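Side-chain contacts in O-ureido-L-serine synthase (Streptomyces lavendulae, PDB 3X44), which catalyses the pyridoxal-phosphate-dependent addition of hydroxyurea to O-acetyl-L-serine, giving O-ureido-L-serine for biosynthesis of the antibiotic D-cycloserine: residues 113-116 against 117-121; 125-128 against 129-133; 225-228 against 229-233. The protein carries 1 engineered substitution. One frame throughout, in Å; residues are numbered along the deposited sequence.

Interaction 1: residues 113-116 against 117-121. With PUS ((E)-O-(carbamoylamino)-N-({3-hydroxy-2-methyl-5-[(phosphonooxy)methyl]pyridin-4-yl}methylidene)-L-serine), chain C.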
ATOM      1  N   VAL A 113     -26.191 -23.455  14.930  1.00 25.30           N
ATOM      2  CA  VAL A 113     -27.299 -23.639  15.859  1.00 23.43           C
ATOM      3  C   VAL A 113     -28.342 -22.599  15.461  1.00 24.09           C
ATOM      4  O   VAL A 113     -28.158 -21.401  15.681  1.00 24.02           O
ATOM      5  CB  VAL A 113     -26.874 -23.394  17.341  1.00 22.80           C
ATOM      6  CG1 VAL A 113     -28.092 -23.432  18.249  1.00 22.32           C
ATOM      7  CG2 VAL A 113     -25.870 -24.448  17.786  1.00 18.61           C
ATOM      8  N   LEU A 114     -29.429 -23.053  14.851  1.00 24.56           N
ATOM      9  CA  LEU A 114     -30.473 -22.137  14.421  1.00 24.39           C
ATOM     10  C   LEU A 114     -31.575 -22.016  15.466  1.00 23.71           C
ATOM     11  O   LEU A 114     -31.752 -22.899  16.304  1.00 24.84           O
ATOM     12  CB  LEU A 114     -31.068 -22.606  13.090  1.00 24.71           C
ATOM     13  CG  LEU A 114     -30.068 -22.870  11.958  1.00 22.72           C
ATOM     14  CD1 LEU A 114     -30.809 -23.331  10.701  1.00 20.49           C
ATOM     15  CD2 LEU A 114     -29.266 -21.609  11.688  1.00 21.99           C
ATOM     16  N   PHE A 115     -32.301 -20.906  15.414  1.00 23.36           N
ATOM     17  CA  PHE A 115     -33.406 -20.655  16.332  1.00 23.98           C
ATOM     18  C   PHE A 115     -34.418 -19.759  15.629  1.00 22.80           C
ATOM     19  O   PHE A 115     -34.077 -19.048  14.680  1.00 22.87           O
ATOM     20  CB  PHE A 115     -32.907 -19.995  17.631  1.00 22.69           C
ATOM     21  CG  PHE A 115     -32.452 -18.564  17.469  1.00 22.52           C
ATOM     22  CD1 PHE A 115     -31.121 -18.272  17.173  1.00 21.45           C
ATOM     23  CD2 PHE A 115     -33.349 -17.506  17.636  1.00 23.16           C
ATOM     24  CE1 PHE A 115     -30.683 -16.942  17.043  1.00 21.54           C
ATOM     25  CE2 PHE A 115     -32.926 -16.169  17.508  1.00 15.28           C
ATOM     26  CZ  PHE A 115     -31.589 -15.891  17.210  1.00 22.04           C
ATOM     27  N   PRO A 116     -35.681 -19.790  16.078  1.00 22.66           N
ATOM     28  CA  PRO A 116     -36.727 -18.961  15.464  1.00 23.13           C
ATOM     29  C   PRO A 116     -36.329 -17.485  15.388  1.00 21.56           C
ATOM     30  O   PRO A 116     -36.243 -16.794  16.406  1.00 21.14           O
ATOM     31  CB  PRO A 116     -37.948 -19.210  16.352  1.00 22.78           C
ATOM     32  CG  PRO A 116     -37.699 -20.585  16.938  1.00 19.50           C
ATOM     33  CD  PRO A 116     -36.208 -20.612  17.183  1.00 23.41           C
ATOM     34  N   GLY A 117     -36.092 -17.013  14.167  1.00 19.67           N
ATOM     35  CA  GLY A 117     -35.672 -15.639  13.966  1.00 18.22           C
ATOM     36  C   GLY A 117     -36.456 -14.565  14.696  1.00 19.78           C
ATOM     37  O   GLY A 117     -35.873 -13.597  15.190  1.00 20.51           O
ATOM     38  N   HIS A 118     -37.774 -14.716  14.757  1.00 19.67           N
ATOM     39  CA  HIS A 118     -38.612 -13.726  15.418  1.00 20.35           C
ATOM     40  C   HIS A 118     -38.182 -13.379  16.842  1.00 19.08           C
ATOM     41  O   HIS A 118     -38.586 -12.345  17.371  1.00 14.97           O
ATOM     42  CB  HIS A 118     -40.082 -14.179  15.408  1.00 22.44           C
ATOM     43  CG  HIS A 118     -40.423 -15.194  16.459  1.00 26.18           C
ATOM     44  ND1 HIS A 118     -40.240 -16.549  16.276  1.00 27.66           N
ATOM     45  CD2 HIS A 118     -40.977 -15.053  17.687  1.00 25.07           C
ATOM     46  CE1 HIS A 118     -40.666 -17.198  17.345  1.00 28.23           C
ATOM     47  NE2 HIS A 118     -41.118 -16.314  18.217  1.00 29.41           N
ATOM     48  N   LEU A 119     -37.368 -14.234  17.459  1.00 20.79           N
ATOM     49  CA  LEU A 119     -36.899 -13.994  18.827  1.00 21.09           C
ATOM     50  C   LEU A 119     -35.804 -12.924  18.894  1.00 20.76           C
ATOM     51  O   LEU A 119     -35.465 -12.434  19.974  1.00 18.17           O
ATOM     52  CB  LEU A 119     -36.369 -15.291  19.445  1.00 20.69           C
ATOM     53  CG  LEU A 119     -37.357 -16.425  19.718  1.00 23.37           C
ATOM     54  CD1 LEU A 119     -36.581 -17.637  20.201  1.00 24.14           C
ATOM     55  CD2 LEU A 119     -38.397 -16.001  20.753  1.00 23.13           C
ATOM     56  N   GLY A 120     -35.250 -12.568  17.737  1.00 20.33           N
ATOM     57  CA  GLY A 120     -34.200 -11.563  17.693  1.00 14.91           C
ATOM     58  C   GLY A 120     -32.906 -12.031  18.328  1.00 18.57           C
ATOM     59  O   GLY A 120     -32.817 -13.157  18.828  1.00 18.27           O
ATOM     60  N   SER A 121     -31.898 -11.164  18.320  1.00 15.70           N
ATOM     61  CA  SER A 121     -30.606 -11.494  18.894  1.00 18.89           C
ATOM     62  C   SER A 121     -30.693 -11.622  20.410  1.00 18.05           C
ATOM     63  O   SER A 121     -29.810 -12.182  21.045  1.00 18.39           O
ATOM     64  CB  SER A 121     -29.578 -10.433  18.518  1.00 17.33           C
ATOM     65  OG  SER A 121     -29.289 -10.492  17.132  1.00 20.75           O
TER
HETATM   66  N   PUS C 400     -23.282  -7.866  11.914  1.00 20.82           N
HETATM   67  CA  PUS C 400     -23.096  -8.566  13.249  1.00 22.23           C
HETATM   68  CB  PUS C 400     -24.189  -8.129  14.288  1.00 21.18           C
HETATM   69  OG  PUS C 400     -25.555  -8.450  13.760  1.00 24.28           O
HETATM   70  ND  PUS C 400     -26.466  -8.771  14.836  1.00 25.49           N
HETATM   71  CE  PUS C 400     -27.608  -8.061  14.978  1.00 24.50           C
HETATM   72  NZ2 PUS C 400     -27.725  -6.847  14.411  1.00 23.66           N
HETATM   73  OZ1 PUS C 400     -28.512  -8.509  15.608  1.00 25.91           O
HETATM   74  C   PUS C 400     -23.179 -10.092  13.022  1.00 22.51           C
HETATM   75  O   PUS C 400     -22.972 -10.536  11.928  1.00 22.53           O
HETATM   76  OT  PUS C 400     -23.446 -10.831  13.939  1.00 22.02           O
HETATM   77  C2  PUS C 400     -24.010  -5.790   8.049  1.00 15.85           C
HETATM   78  C3  PUS C 400     -23.646  -6.535   9.268  1.00 15.79           C
HETATM   79  C4  PUS C 400     -23.474  -5.797  10.525  1.00 17.56           C
HETATM   80  C5  PUS C 400     -23.644  -4.339  10.517  1.00 19.05           C
HETATM   81  C6  PUS C 400     -23.996  -3.684   9.248  1.00 16.00           C
HETATM   82  C2A PUS C 400     -24.236  -6.517   6.753  1.00 16.63           C
HETATM   83  C4A PUS C 400     -23.288  -6.524  11.838  1.00 19.39           C
HETATM   84  C5A PUS C 400     -23.471  -3.512  11.782  1.00 15.90           C
HETATM   85  N1  PUS C 400     -24.166  -4.420   8.096  1.00 18.81           N
HETATM   86  O3  PUS C 400     -23.416  -7.861   9.208  1.00 17.29           O
HETATM   87  O1P PUS C 400     -22.072  -4.402  14.342  1.00 16.14           O
HETATM   88  O2P PUS C 400     -20.469  -2.748  13.813  1.00 15.48           O
HETATM   89  O3P PUS C 400     -22.748  -2.135  14.091  1.00 17.15           O
HETATM   90  O4P PUS C 400     -22.054  -3.411  12.146  1.00 16.71           O
HETATM   91  P   PUS C 400     -21.841  -3.175  13.604  1.00 17.48           P
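F115 ends its strand with its ring turned edge-on to the turn that follows, and one ring edge meets both L119 and G120. The carbonyl oxygen G120 O lies near the ring plane, 3.3 Å from F115 CE2. On the same edge L119 CB comes within 4.0 Å of F115 CE2, and the two side chains cross obliquely. A chi1 of 71° tucks F115 CG over the backbone, flanked by N and C, which swings the ring forward along the chain.

P116 and the 3-10 segment 117-119 make the bend. L119 N donates to P116 O at 3.0 Å with a nearly straight N-H...O angle of 167°, and G120 N reaches back to G117 O within the turn. On the outer side, P116 CB stands 3.5 Å from H118 ND1 and approaches that ring obliquely, while L119 CG covers one face of the imidazole, off-centre toward its rim. L119 CD1 lies 4.3 Å from P116 CD, a looser apolar touch at the surface.

Just past the turn, near the start of helix 120-135, S121 reaches the active site. S121 OG donates a short 2.6 Å hydrogen bond to PUS OZ1, the carbamoyl oxygen of the bound O-ureido-L-serine adduct, so this residue grips the end of the ligand remote from the cofactor ring.

Behind this first shell, D95 OD1 accepts from G117 N and N225 ND2 donates to L119 O, fixing the turn from two places; F143, P224 and F226 pack on S121. This is a strand-turn-helix connection: strand 111-115, at one margin of the parallel sheet, pairs with strand 88-94, bonds through L114 N to S310 OG of the second subunit, and passes by this turn into helix 120-135.

Interaction 2: residues 125-128 against 129-133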
ATOM      1  N   ASN A 125     -28.704 -14.675  22.048  1.00 20.68           N
ATOM      2  CA  ASN A 125     -27.654 -14.509  23.045  1.00 18.92           C
ATOM      3  C   ASN A 125     -27.872 -15.433  24.232  1.00 20.53           C
ATOM      4  O   ASN A 125     -26.922 -15.947  24.823  1.00 19.52           O
ATOM      5  CB  ASN A 125     -27.612 -13.059  23.530  1.00 21.90           C
ATOM      6  CG  ASN A 125     -26.975 -12.134  22.522  1.00 22.49           C
ATOM      7  OD1 ASN A 125     -26.304 -12.584  21.584  1.00 16.87           O
ATOM      8  ND2 ASN A 125     -27.178 -10.832  22.705  1.00 22.88           N
ATOM      9  N   LEU A 126     -29.133 -15.633  24.586  1.00 21.65           N
ATOM     10  CA  LEU A 126     -29.456 -16.497  25.702  1.00 23.73           C
ATOM     11  C   LEU A 126     -29.032 -17.915  25.364  1.00 23.11           C
ATOM     12  O   LEU A 126     -28.456 -18.610  26.197  1.00 22.77           O
ATOM     13  CB  LEU A 126     -30.951 -16.435  25.996  1.00 25.57           C
ATOM     14  CG  LEU A 126     -31.273 -15.277  26.946  1.00 32.25           C
ATOM     15  CD1 LEU A 126     -32.760 -14.962  26.920  1.00 32.70           C
ATOM     16  CD2 LEU A 126     -30.822 -15.649  28.357  1.00 31.29           C
ATOM     17  N   ILE A 127     -29.301 -18.336  24.132  1.00 23.01           N
ATOM     18  CA  ILE A 127     -28.927 -19.679  23.705  1.00 22.85           C
ATOM     19  C   ILE A 127     -27.411 -19.797  23.730  1.00 22.51           C
ATOM     20  O   ILE A 127     -26.859 -20.763  24.254  1.00 25.30           O
ATOM     21  CB  ILE A 127     -29.434 -19.986  22.275  1.00 23.60           C
ATOM     22  CG1 ILE A 127     -30.956 -20.118  22.284  1.00 22.31           C
ATOM     23  CG2 ILE A 127     -28.808 -21.280  21.761  1.00 21.30           C
ATOM     24  CD1 ILE A 127     -31.572 -20.173  20.899  1.00 23.20           C
ATOM     25  N   ALA A 128     -26.742 -18.803  23.163  1.00 22.70           N
ATOM     26  CA  ALA A 128     -25.287 -18.785  23.132  1.00 21.80           C
ATOM     27  C   ALA A 128     -24.729 -18.869  24.558  1.00 21.85           C
ATOM     28  O   ALA A 128     -23.788 -19.615  24.825  1.00 19.10           O
ATOM     29  CB  ALA A 128     -24.805 -17.516  22.458  1.00 19.64           C
ATOM     30  N   ASP A 129     -25.324 -18.108  25.472  1.00 21.23           N
ATOM     31  CA  ASP A 129     -24.874 -18.096  26.861  1.00 23.11           C
ATOM     32  C   ASP A 129     -25.073 -19.456  27.518  1.00 23.48           C
ATOM     33  O   ASP A 129     -24.194 -19.950  28.226  1.00 23.82           O
ATOM     34  CB  ASP A 129     -25.633 -17.019  27.651  1.00 24.31           C
ATOM     35  CG  ASP A 129     -25.167 -15.606  27.316  1.00 25.20           C
ATOM     36  OD1 ASP A 129     -25.906 -14.647  27.618  1.00 28.50           O
ATOM     37  OD2 ASP A 129     -24.064 -15.451  26.753  1.00 24.92           O
ATOM     38  N   GLU A 130     -26.232 -20.056  27.279  1.00 24.21           N
ATOM     39  CA  GLU A 130     -26.553 -21.358  27.842  1.00 26.68           C
ATOM     40  C   GLU A 130     -25.582 -22.431  27.355  1.00 27.79           C
ATOM     41  O   GLU A 130     -25.148 -23.284  28.135  1.00 28.04           O
ATOM     42  CB  GLU A 130     -27.990 -21.747  27.480  1.00 28.96           C
ATOM     43  CG  GLU A 130     -29.052 -21.036  28.323  1.00 33.33           C
ATOM     44  CD  GLU A 130     -30.481 -21.347  27.884  1.00 36.03           C
ATOM     45  OE1 GLU A 130     -30.670 -22.124  26.917  1.00 37.53           O
ATOM     46  OE2 GLU A 130     -31.419 -20.809  28.511  1.00 37.92           O
ATOM     47  N   LEU A 131     -25.239 -22.390  26.069  1.00 24.83           N
ATOM     48  CA  LEU A 131     -24.315 -23.369  25.502  1.00 26.35           C
ATOM     49  C   LEU A 131     -22.935 -23.237  26.119  1.00 28.06           C
ATOM     50  O   LEU A 131     -22.273 -24.230  26.414  1.00 28.04           O
ATOM     51  CB  LEU A 131     -24.185 -23.175  23.992  1.00 23.87           C
ATOM     52  CG  LEU A 131     -25.439 -23.429  23.168  1.00 24.85           C
ATOM     53  CD1 LEU A 131     -25.210 -22.959  21.738  1.00 24.13           C
ATOM     54  CD2 LEU A 131     -25.785 -24.913  23.221  1.00 25.81           C
ATOM     55  N   ALA A 132     -22.502 -21.998  26.300  1.00 27.75           N
ATOM     56  CA  ALA A 132     -21.195 -21.738  26.873  1.00 30.21           C
ATOM     57  C   ALA A 132     -21.103 -22.293  28.288  1.00 31.44           C
ATOM     58  O   ALA A 132     -20.129 -22.954  28.638  1.00 30.03           O
ATOM     59  CB  ALA A 132     -20.917 -20.238  26.877  1.00 28.90           C
ATOM     60  N   GLU A 133     -22.126 -22.028  29.095  1.00 32.59           N
ATOM     61  CA  GLU A 133     -22.143 -22.486  30.479  1.00 34.13           C
ATOM     62  C   GLU A 133     -22.157 -23.998  30.590  1.00 34.77           C
ATOM     63  O   GLU A 133     -21.599 -24.569  31.526  1.00 33.48           O
ATOM     64  CB  GLU A 133     -23.360 -21.922  31.202  1.00 35.10           C
ATOM     65  CG  GLU A 133     -23.519 -20.426  31.077  1.00 39.82           C
ATOM     66  CD  GLU A 133     -24.703 -19.921  31.869  1.00 42.97           C
ATOM     67  OE1 GLU A 133     -25.290 -18.887  31.477  1.00 45.24           O
ATOM     68  OE2 GLU A 133     -25.045 -20.566  32.884  1.00 43.96           O
TER
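I127 and L131, one helical turn apart, run alongside each other in the same direction, with I127 CG2 4.0 Å from L131 CD1. The backbone beneath them is regular alpha-helix: L131 N donates to I127 O at 2.9 Å, nearly along the C=O axis, while the i+4 bonds from D129, E130 and A132 to N125, L126 and A128 come in more obliquely. In I127, CG2 is anti to the backbone N (chi1 -70° for the CG1 branch), which sends this methyl forward to L131.

That is the packed side. A128 and L131 both lie against V92, with L131 also touching W137 and L315 of the second subunit.

The side with L126 and E130 is looser and open to solvent. E130 is extended beyond CG, and its CG rests 3.3 Å from L126 O, so the contact there is aliphatic chain against carbonyl.

D129 is placed differently. Its CG lies close to N125 O, at 3.1 Å, but N125 O cannot bond to the carboxylate; D129 OD2 instead forms salt bridges with R139 and R141, which would offset any repulsion. Through D129, A128 and A132 the helix 120-135 is held to strand 138-139, and through A128 and L131 to strand 88-94 of the same parallel sheet.

Interaction 3: residues 225-228 against 229-233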
ATOM      1  N   ASN A 225     -32.798  -6.655  18.773  1.00 24.64           N
ATOM      2  CA  ASN A 225     -33.923  -6.215  19.601  1.00 22.95           C
ATOM      3  C   ASN A 225     -33.564  -5.790  21.026  1.00 23.69           C
ATOM      4  O   ASN A 225     -34.219  -6.189  21.991  1.00 22.96           O
ATOM      5  CB  ASN A 225     -35.023  -7.287  19.631  1.00 24.36           C
ATOM      6  CG  ASN A 225     -34.498  -8.667  19.973  1.00 22.51           C
ATOM      7  OD1 ASN A 225     -33.298  -8.930  19.892  1.00 20.07           O
ATOM      8  ND2 ASN A 225     -35.405  -9.562  20.360  1.00 21.26           N
ATOM      9  N   PHE A 226     -32.524  -4.970  21.140  1.00 21.25           N
ATOM     10  CA  PHE A 226     -32.063  -4.429  22.416  1.00 22.01           C
ATOM     11  C   PHE A 226     -30.985  -3.388  22.110  1.00 24.51           C
ATOM     12  O   PHE A 226     -30.477  -3.326  20.983  1.00 23.57           O
ATOM     13  CB  PHE A 226     -31.496  -5.536  23.325  1.00 19.94           C
ATOM     14  CG  PHE A 226     -30.375  -6.338  22.702  1.00 20.54           C
ATOM     15  CD1 PHE A 226     -30.616  -7.605  22.175  1.00 18.29           C
ATOM     16  CD2 PHE A 226     -29.079  -5.825  22.642  1.00 19.35           C
ATOM     17  CE1 PHE A 226     -29.579  -8.357  21.591  1.00 14.73           C
ATOM     18  CE2 PHE A 226     -28.040  -6.564  22.061  1.00 16.84           C
ATOM     19  CZ  PHE A 226     -28.295  -7.834  21.536  1.00 18.06           C
ATOM     20  N   VAL A 227     -30.657  -2.551  23.092  1.00 20.89           N
ATOM     21  CA  VAL A 227     -29.620  -1.539  22.899  1.00 21.18           C
ATOM     22  C   VAL A 227     -28.303  -2.160  23.375  1.00 21.79           C
ATOM     23  O   VAL A 227     -28.147  -2.474  24.560  1.00 19.35           O
ATOM     24  CB  VAL A 227     -29.907  -0.257  23.713  1.00 19.16           C
ATOM     25  CG1 VAL A 227     -28.806   0.768  23.467  1.00 16.07           C
ATOM     26  CG2 VAL A 227     -31.266   0.316  23.329  1.00 19.52           C
ATOM     27  N   PRO A 228     -27.343  -2.348  22.452  1.00 20.22           N
ATOM     28  CA  PRO A 228     -26.043  -2.943  22.783  1.00 18.03           C
ATOM     29  C   PRO A 228     -25.235  -2.187  23.833  1.00 17.43           C
ATOM     30  O   PRO A 228     -25.206  -0.955  23.849  1.00 14.00           O
ATOM     31  CB  PRO A 228     -25.314  -3.003  21.438  1.00 18.14           C
ATOM     32  CG  PRO A 228     -26.396  -2.881  20.399  1.00 17.46           C
ATOM     33  CD  PRO A 228     -27.434  -1.997  21.022  1.00 19.58           C
ATOM     34  N   GLY A 229     -24.574  -2.945  24.703  1.00 17.69           N
ATOM     35  CA  GLY A 229     -23.765  -2.348  25.748  1.00 17.69           C
ATOM     36  C   GLY A 229     -22.582  -1.512  25.284  1.00 18.69           C
ATOM     37  O   GLY A 229     -22.220  -0.545  25.945  1.00 16.90           O
ATOM     38  N   VAL A 230     -21.969  -1.862  24.155  1.00 20.93           N
ATOM     39  CA  VAL A 230     -20.819  -1.099  23.679  1.00 19.91           C
ATOM     40  C   VAL A 230     -21.174   0.284  23.135  1.00 20.92           C
ATOM     41  O   VAL A 230     -20.294   1.131  22.957  1.00 20.84           O
ATOM     42  CB  VAL A 230     -20.041  -1.855  22.572  1.00 22.99           C
ATOM     43  CG1 VAL A 230     -19.585  -3.208  23.084  1.00 23.57           C
ATOM     44  CG2 VAL A 230     -20.899  -1.998  21.333  1.00 20.36           C
ATOM     45  N   LEU A 231     -22.459   0.524  22.892  1.00 19.94           N
ATOM     46  CA  LEU A 231     -22.894   1.802  22.338  1.00 21.45           C
ATOM     47  C   LEU A 231     -22.635   3.070  23.143  1.00 23.11           C
ATOM     48  O   LEU A 231     -22.995   3.157  24.323  1.00 24.52           O
ATOM     49  CB  LEU A 231     -24.392   1.760  22.023  1.00 20.27           C
ATOM     50  CG  LEU A 231     -24.964   3.126  21.621  1.00 21.20           C
ATOM     51  CD1 LEU A 231     -24.361   3.544  20.286  1.00 17.68           C
ATOM     52  CD2 LEU A 231     -26.479   3.065  21.529  1.00 18.80           C
ATOM     53  N   ASP A 232     -22.009   4.054  22.498  1.00 21.00           N
ATOM     54  CA  ASP A 232     -21.790   5.348  23.133  1.00 21.93           C
ATOM     55  C   ASP A 232     -22.673   6.298  22.340  1.00 21.00           C
ATOM     56  O   ASP A 232     -22.262   6.873  21.325  1.00 20.73           O
ATOM     57  CB  ASP A 232     -20.340   5.821  23.056  1.00 21.19           C
ATOM     58  CG  ASP A 232     -20.162   7.199  23.679  1.00 21.85           C
ATOM     59  OD1 ASP A 232     -21.119   7.677  24.332  1.00 24.56           O
ATOM     60  OD2 ASP A 232     -19.087   7.808  23.521  1.00 21.07           O
ATOM     61  N   ARG A 233     -23.903   6.432  22.814  1.00 20.39           N
ATOM     62  CA  ARG A 233     -24.911   7.260  22.186  1.00 22.26           C
ATOM     63  C   ARG A 233     -24.472   8.695  21.912  1.00 20.82           C
ATOM     64  O   ARG A 233     -24.967   9.331  20.975  1.00 22.18           O
ATOM     65  CB  ARG A 233     -26.168   7.242  23.061  1.00 23.00           C
ATOM     66  CG  ARG A 233     -26.978   8.504  23.046  1.00 24.54           C
ATOM     67  CD  ARG A 233     -28.435   8.174  23.190  1.00 30.10           C
ATOM     68  NE  ARG A 233     -29.169   8.448  21.961  1.00 32.02           N
ATOM     69  CZ  ARG A 233     -30.430   8.085  21.751  1.00 30.88           C
ATOM     70  NH1 ARG A 233     -31.100   7.429  22.692  1.00 30.56           N
ATOM     71  NH2 ARG A 233     -31.017   8.383  20.602  1.00 30.10           N
TER
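P228 to L231 form a type I beta turn, closed by L231 N donating to P228 O over a rather long 3.3 Å. The N-H...O angle of 154° is fair, but the donor sits above the carbonyl plane, 57° out of it, and is not on a lone pair, so the closure looks modest.

The side chains meet across the open end of the turn. V227 CG1 and L231 CD2 are 3.8 Å apart; the methyls touch where the two side chains slant across each other, and they join the residue just before the turn to its last residue. CG1 of V227 lies opposite its own backbone N, as does CG of L231, and L231 then turns at chi2 (67°) to bring CD2 to V227. L231 CB lies 3.4 Å from P228 O, so this carbonyl has the amide and the methylene of one residue close by.

The stretch belongs to the long loop between helix 208-211 and strand 238-242 in this type II PLP enzyme. The side chains of P228, V230 and L231 all touch T179, a pyridoxal phosphate-binding residue of the GTTGT loop, so the turn lies directly against the cofactor loop; V230 also bonds through its backbone to F143.

Toward either end of 225-233, the contacts are with other elements. F226 sets its ring edge-to-face with F143 and N225 OD1 accepts from K122 N near the start of helix 120-135, while D232 OD2 makes a salt bridge with R190 and takes a hydrogen bond from Q187 NE2. L209 in helix 208-211 packs on L231.

How the interactions relate
Interactions 1 and 2 share helix 120-135: interaction 1 forms the approach to it and interaction 2 lies further along, with I127 CD1 3.5 Å from F115 CB where the two touch. Interaction 3 comes much later in sequence yet closes over the start of that helix, as N225 and F226 meet residues 119-121, and the F226 ring also reaches N125. Interaction 1 is partly buried and alone of the three bonds the ligand directly. Interactions 2 and 3 are surface contacts: the helical one relies on regular backbone bonds and an apolar pair, with D129 tied by charge to R139 and R141, the loop one on one long turn-closing bond and a V227-L231 methyl contact beside the cofactor loop.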